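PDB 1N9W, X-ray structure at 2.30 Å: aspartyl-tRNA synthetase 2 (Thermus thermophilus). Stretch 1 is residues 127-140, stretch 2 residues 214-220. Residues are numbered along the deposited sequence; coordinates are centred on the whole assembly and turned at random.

Stretch 1 (127-140) VQAALVRGFRRYLD
Stretch 2 214-220: YLSLDVE

In aspartyl-tRNA synthetase 2, a helix lies along a strand and packs against it mainly through side chains, with the backbone oxygen of Asp218 also touching the Phe135 ring. Residues 127-140 are helical throughout, with phi near -65° and psi near -40°, and the helix runs on beyond both ends of the stretch. Tyr214 precedes the strand as loop; residues 215-220 are extended, with phi between -73° and -143° and psi between 97° and 142°. The two axes approach to 10.6 Å and run in nearly the same N-to-C direction, 11° apart. The register is set by two CA pairs: Val132 CA to Leu217 CA at 7.9 Å, and Leu139 CA to Val219 CA at 8.8 Å.

Backbone hydrogen bonds stay within the helix, in the i to i-4 pattern. Leu131 N to Val127 O measures 2.9 Å and Asp140 N to Arg136 O 2.8 Å; the bond from Leu139 N to Phe135 O, at 3.3 Å, is weak. No hydrogen bond crosses the contact; the close approaches are van der Waals packing and one CH-pi interaction.

The packing follows the two periodicities. On the helix, Gln128, Val132, Phe135 and Leu139 recur every three or four residues and send CA-to-CB toward the strand. On the strand, alternation does the same work: Leu215, Leu217 and Val219 point toward the helix, whereas Asp218 points away. With the directions nearly parallel, contacts advance in step along both elements. Val132 (chi1 t) touches two leucines with the same methyl, its CG2 4.3 Å from Leu215 CD2 and 4.0 Å from Leu217 CD2. Leu215 is t, p and Leu217 m, t, with the latter's chi1 at -39°. Further along, Leu139 (m, t) places CD1 4.0 Å from CG2 of Val219, whose chi1 is t.

The aromatic contact is the centre of the interface. Phe135, with chi1 178° and chi2 79°, reaches across to the strand and has the largest covered area of any residue here, followed by Leu217; the two stretches together bury 337 Å². Leu217 CB lies over one face of the ring, 3.7 Å from the centroid of Phe135 and 21° off the ring normal, a CH-pi interaction in which Phe135 CZ to Leu217 CB is 3.5 Å. The same Phe135 CZ is 3.5 Å from Val219 CG2, so one ring tip touches two successive inward-facing residues of the strand. At the ring edge, near its plane, the backbone oxygen Asp218 O stands 3.9 Å from Phe135 CZ.

Polar groups add little to the packing. Gln128 (t, t, chi3 91°) brings OE1 to 3.7 Å from Leu215 CD2, a van der Waals approach. Away from the helix, Ser216 OG (chi1 t) donates a very short hydrogen bond to Asp218 OD2 (chi1 m) at 2.4 Å. The rule is plain: match helical three-and-four spacing to strand alternation, and let one aromatic bridge consecutive inward positions.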

# COMPACT_ATOMS: atom_id res chain seq x y z
N VAL B 127 -0.44 -2.24 14.50
CA VAL B 127 -1.66 -2.99 14.28
C VAL B 127 -2.31 -2.53 12.98
O VAL B 127 -2.80 -3.35 12.20
CB VAL B 127 -2.63 -2.81 15.50
CG1 VAL B 127 -4.00 -3.42 15.19
CG2 VAL B 127 -2.03 -3.48 16.73
N GLN B 128 -2.29 -1.23 12.72
CA GLN B 128 -2.87 -0.70 11.49
C GLN B 128 -2.17 -1.27 10.25
O GLN B 128 -2.82 -1.58 9.26
CB GLN B 128 -2.76 0.82 11.45
CG GLN B 128 -3.46 1.44 10.24
CD GLN B 128 -3.33 2.94 10.23
OE1 GLN B 128 -2.40 3.49 9.65
NE2 GLN B 128 -4.26 3.61 10.89
N ALA B 129 -0.84 -1.39 10.32
CA ALA B 129 -0.09 -1.92 9.20
C ALA B 129 -0.52 -3.36 8.97
O ALA B 129 -0.59 -3.83 7.83
CB ALA B 129 1.41 -1.86 9.48
N ALA B 130 -0.82 -4.07 10.05
CA ALA B 130 -1.25 -5.45 9.90
C ALA B 130 -2.63 -5.48 9.24
O ALA B 130 -2.84 -6.22 8.28
CB ALA B 130 -1.27 -6.15 11.26
N LEU B 131 -3.56 -4.65 9.72
CA LEU B 131 -4.92 -4.61 9.13
C LEU B 131 -4.89 -4.33 7.62
O LEU B 131 -5.63 -4.94 6.85
CB LEU B 131 -5.77 -3.53 9.81
CG LEU B 131 -6.07 -3.73 11.30
CD1 LEU B 131 -6.58 -2.43 11.89
CD2 LEU B 131 -7.07 -4.86 11.49
N VAL B 132 -4.04 -3.39 7.21
CA VAL B 132 -3.94 -3.05 5.80
C VAL B 132 -3.34 -4.20 5.00
O VAL B 132 -3.73 -4.44 3.85
CB VAL B 132 -3.10 -1.76 5.63
CG1 VAL B 132 -2.87 -1.46 4.16
CG2 VAL B 132 -3.81 -0.59 6.30
N ARG B 133 -2.38 -4.92 5.60
CA ARG B 133 -1.76 -6.05 4.92
C ARG B 133 -2.85 -7.11 4.67
O ARG B 133 -2.93 -7.68 3.58
CB ARG B 133 -0.63 -6.64 5.79
CG ARG B 133 0.13 -7.84 5.18
CD ARG B 133 1.08 -8.46 6.22
NE ARG B 133 1.98 -7.44 6.74
CZ ARG B 133 2.26 -7.26 8.03
NH1 ARG B 133 1.72 -8.04 8.96
NH2 ARG B 133 3.07 -6.27 8.39
N GLY B 134 -3.69 -7.33 5.67
CA GLY B 134 -4.78 -8.30 5.54
C GLY B 134 -5.75 -7.86 4.47
O GLY B 134 -6.28 -8.67 3.71
N PHE B 135 -5.97 -6.55 4.42
CA PHE B 135 -6.87 -5.93 3.45
C PHE B 135 -6.44 -6.29 2.03
O PHE B 135 -7.23 -6.81 1.25
CB PHE B 135 -6.83 -4.42 3.65
CG PHE B 135 -7.69 -3.65 2.69
CD1 PHE B 135 -9.07 -3.56 2.89
CD2 PHE B 135 -7.12 -3.00 1.61
CE1 PHE B 135 -9.86 -2.83 2.01
CE2 PHE B 135 -7.90 -2.26 0.72
CZ PHE B 135 -9.27 -2.17 0.92
N ARG B 136 -5.18 -6.00 1.72
CA ARG B 136 -4.63 -6.28 0.39
C ARG B 136 -4.54 -7.77 0.05
O ARG B 136 -4.75 -8.16 -1.10
CB ARG B 136 -3.25 -5.64 0.24
CG ARG B 136 -3.20 -4.13 0.45
CD ARG B 136 -2.04 -3.51 -0.36
NE ARG B 136 -1.75 -2.11 -0.01
CZ ARG B 136 -1.02 -1.74 1.03
NH1 ARG B 136 -0.50 -2.65 1.85
NH2 ARG B 136 -0.81 -0.44 1.27
N ARG B 137 -4.22 -8.60 1.04
CA ARG B 137 -4.10 -10.04 0.82
C ARG B 137 -5.45 -10.63 0.43
O ARG B 137 -5.57 -11.28 -0.60
CB ARG B 137 -3.59 -10.74 2.09
CG ARG B 137 -3.01 -12.14 1.85
CD ARG B 137 -2.95 -13.01 3.11
NE ARG B 137 -2.04 -12.55 4.16
CZ ARG B 137 -0.72 -12.40 4.04
NH1 ARG B 137 -0.12 -12.67 2.89
NH2 ARG B 137 0.01 -12.01 5.07
N TYR B 138 -6.47 -10.40 1.25
CA TYR B 138 -7.79 -10.95 0.96
C TYR B 138 -8.26 -10.56 -0.43
O TYR B 138 -8.69 -11.42 -1.20
CB TYR B 138 -8.83 -10.48 1.99
CG TYR B 138 -10.23 -10.96 1.64
CD1 TYR B 138 -10.62 -12.28 1.86
CD2 TYR B 138 -11.13 -10.11 0.98
CE1 TYR B 138 -11.86 -12.75 1.42
CE2 TYR B 138 -12.37 -10.57 0.54
CZ TYR B 138 -12.72 -11.89 0.76
OH TYR B 138 -13.93 -12.36 0.30
N LEU B 139 -8.18 -9.28 -0.76
CA LEU B 139 -8.61 -8.81 -2.07
C LEU B 139 -7.74 -9.35 -3.21
O LEU B 139 -8.26 -9.72 -4.26
CB LEU B 139 -8.67 -7.28 -2.09
CG LEU B 139 -9.72 -6.67 -1.14
CD1 LEU B 139 -9.51 -5.16 -1.02
CD2 LEU B 139 -11.15 -6.98 -1.64
N ASP B 140 -6.42 -9.40 -3.01
CA ASP B 140 -5.53 -9.95 -4.05
C ASP B 140 -5.92 -11.40 -4.36
O ASP B 140 -5.92 -11.81 -5.51
CB ASP B 140 -4.05 -9.93 -3.61
CG ASP B 140 -3.40 -8.55 -3.73
OD1 ASP B 140 -3.95 -7.67 -4.44
OD2 ASP B 140 -2.32 -8.36 -3.11
N TYR B 214 -7.21 11.40 6.35
CA TYR B 214 -7.26 10.07 6.95
C TYR B 214 -7.03 8.99 5.90
O TYR B 214 -7.36 9.17 4.73
CB TYR B 214 -8.61 9.83 7.63
CG TYR B 214 -9.77 9.75 6.66
CD1 TYR B 214 -10.44 8.55 6.43
CD2 TYR B 214 -10.21 10.89 5.97
CE1 TYR B 214 -11.52 8.48 5.55
CE2 TYR B 214 -11.28 10.82 5.09
CZ TYR B 214 -11.93 9.62 4.88
OH TYR B 214 -13.00 9.56 4.02
N LEU B 215 -6.47 7.87 6.34
CA LEU B 215 -6.19 6.74 5.47
C LEU B 215 -7.49 6.04 5.10
O LEU B 215 -8.25 5.62 5.97
CB LEU B 215 -5.25 5.75 6.17
CG LEU B 215 -4.66 4.61 5.34
CD1 LEU B 215 -3.88 5.18 4.17
CD2 LEU B 215 -3.77 3.75 6.21
N SER B 216 -7.75 5.92 3.80
CA SER B 216 -8.97 5.27 3.35
C SER B 216 -8.67 4.00 2.56
O SER B 216 -7.82 4.00 1.67
CB SER B 216 -9.77 6.24 2.48
OG SER B 216 -11.00 5.68 2.10
N LEU B 217 -9.36 2.92 2.90
CA LEU B 217 -9.17 1.65 2.20
C LEU B 217 -10.41 1.49 1.33
O LEU B 217 -11.46 1.05 1.80
CB LEU B 217 -9.05 0.49 3.20
CG LEU B 217 -8.26 0.78 4.49
CD1 LEU B 217 -8.38 -0.42 5.42
CD2 LEU B 217 -6.80 1.08 4.17
N ASP B 218 -10.27 1.87 0.07
CA ASP B 218 -11.35 1.83 -0.91
C ASP B 218 -11.40 0.54 -1.72
O ASP B 218 -10.37 -0.04 -2.10
CB ASP B 218 -11.21 3.02 -1.85
CG ASP B 218 -11.19 4.36 -1.11
OD1 ASP B 218 -10.94 5.40 -1.75
OD2 ASP B 218 -11.44 4.38 0.11
N VAL B 219 -12.63 0.10 -1.99
CA VAL B 219 -12.88 -1.11 -2.75
C VAL B 219 -13.99 -0.83 -3.77
O VAL B 219 -14.99 -0.21 -3.43
CB VAL B 219 -13.35 -2.26 -1.82
CG1 VAL B 219 -13.45 -3.56 -2.61
CG2 VAL B 219 -12.39 -2.42 -0.65
N GLU B 220 -13.79 -1.27 -5.00
CA GLU B 220 -14.79 -1.07 -6.05
C GLU B 220 -14.76 -2.34 -6.92
O GLU B 220 -13.69 -2.79 -7.34
CB GLU B 220 -14.46 0.18 -6.88
CG GLU B 220 -15.62 0.74 -7.72
CD GLU B 220 -16.66 1.52 -6.91
OE1 GLU B 220 -17.73 1.83 -7.47
OE2 GLU B 220 -16.41 1.85 -5.73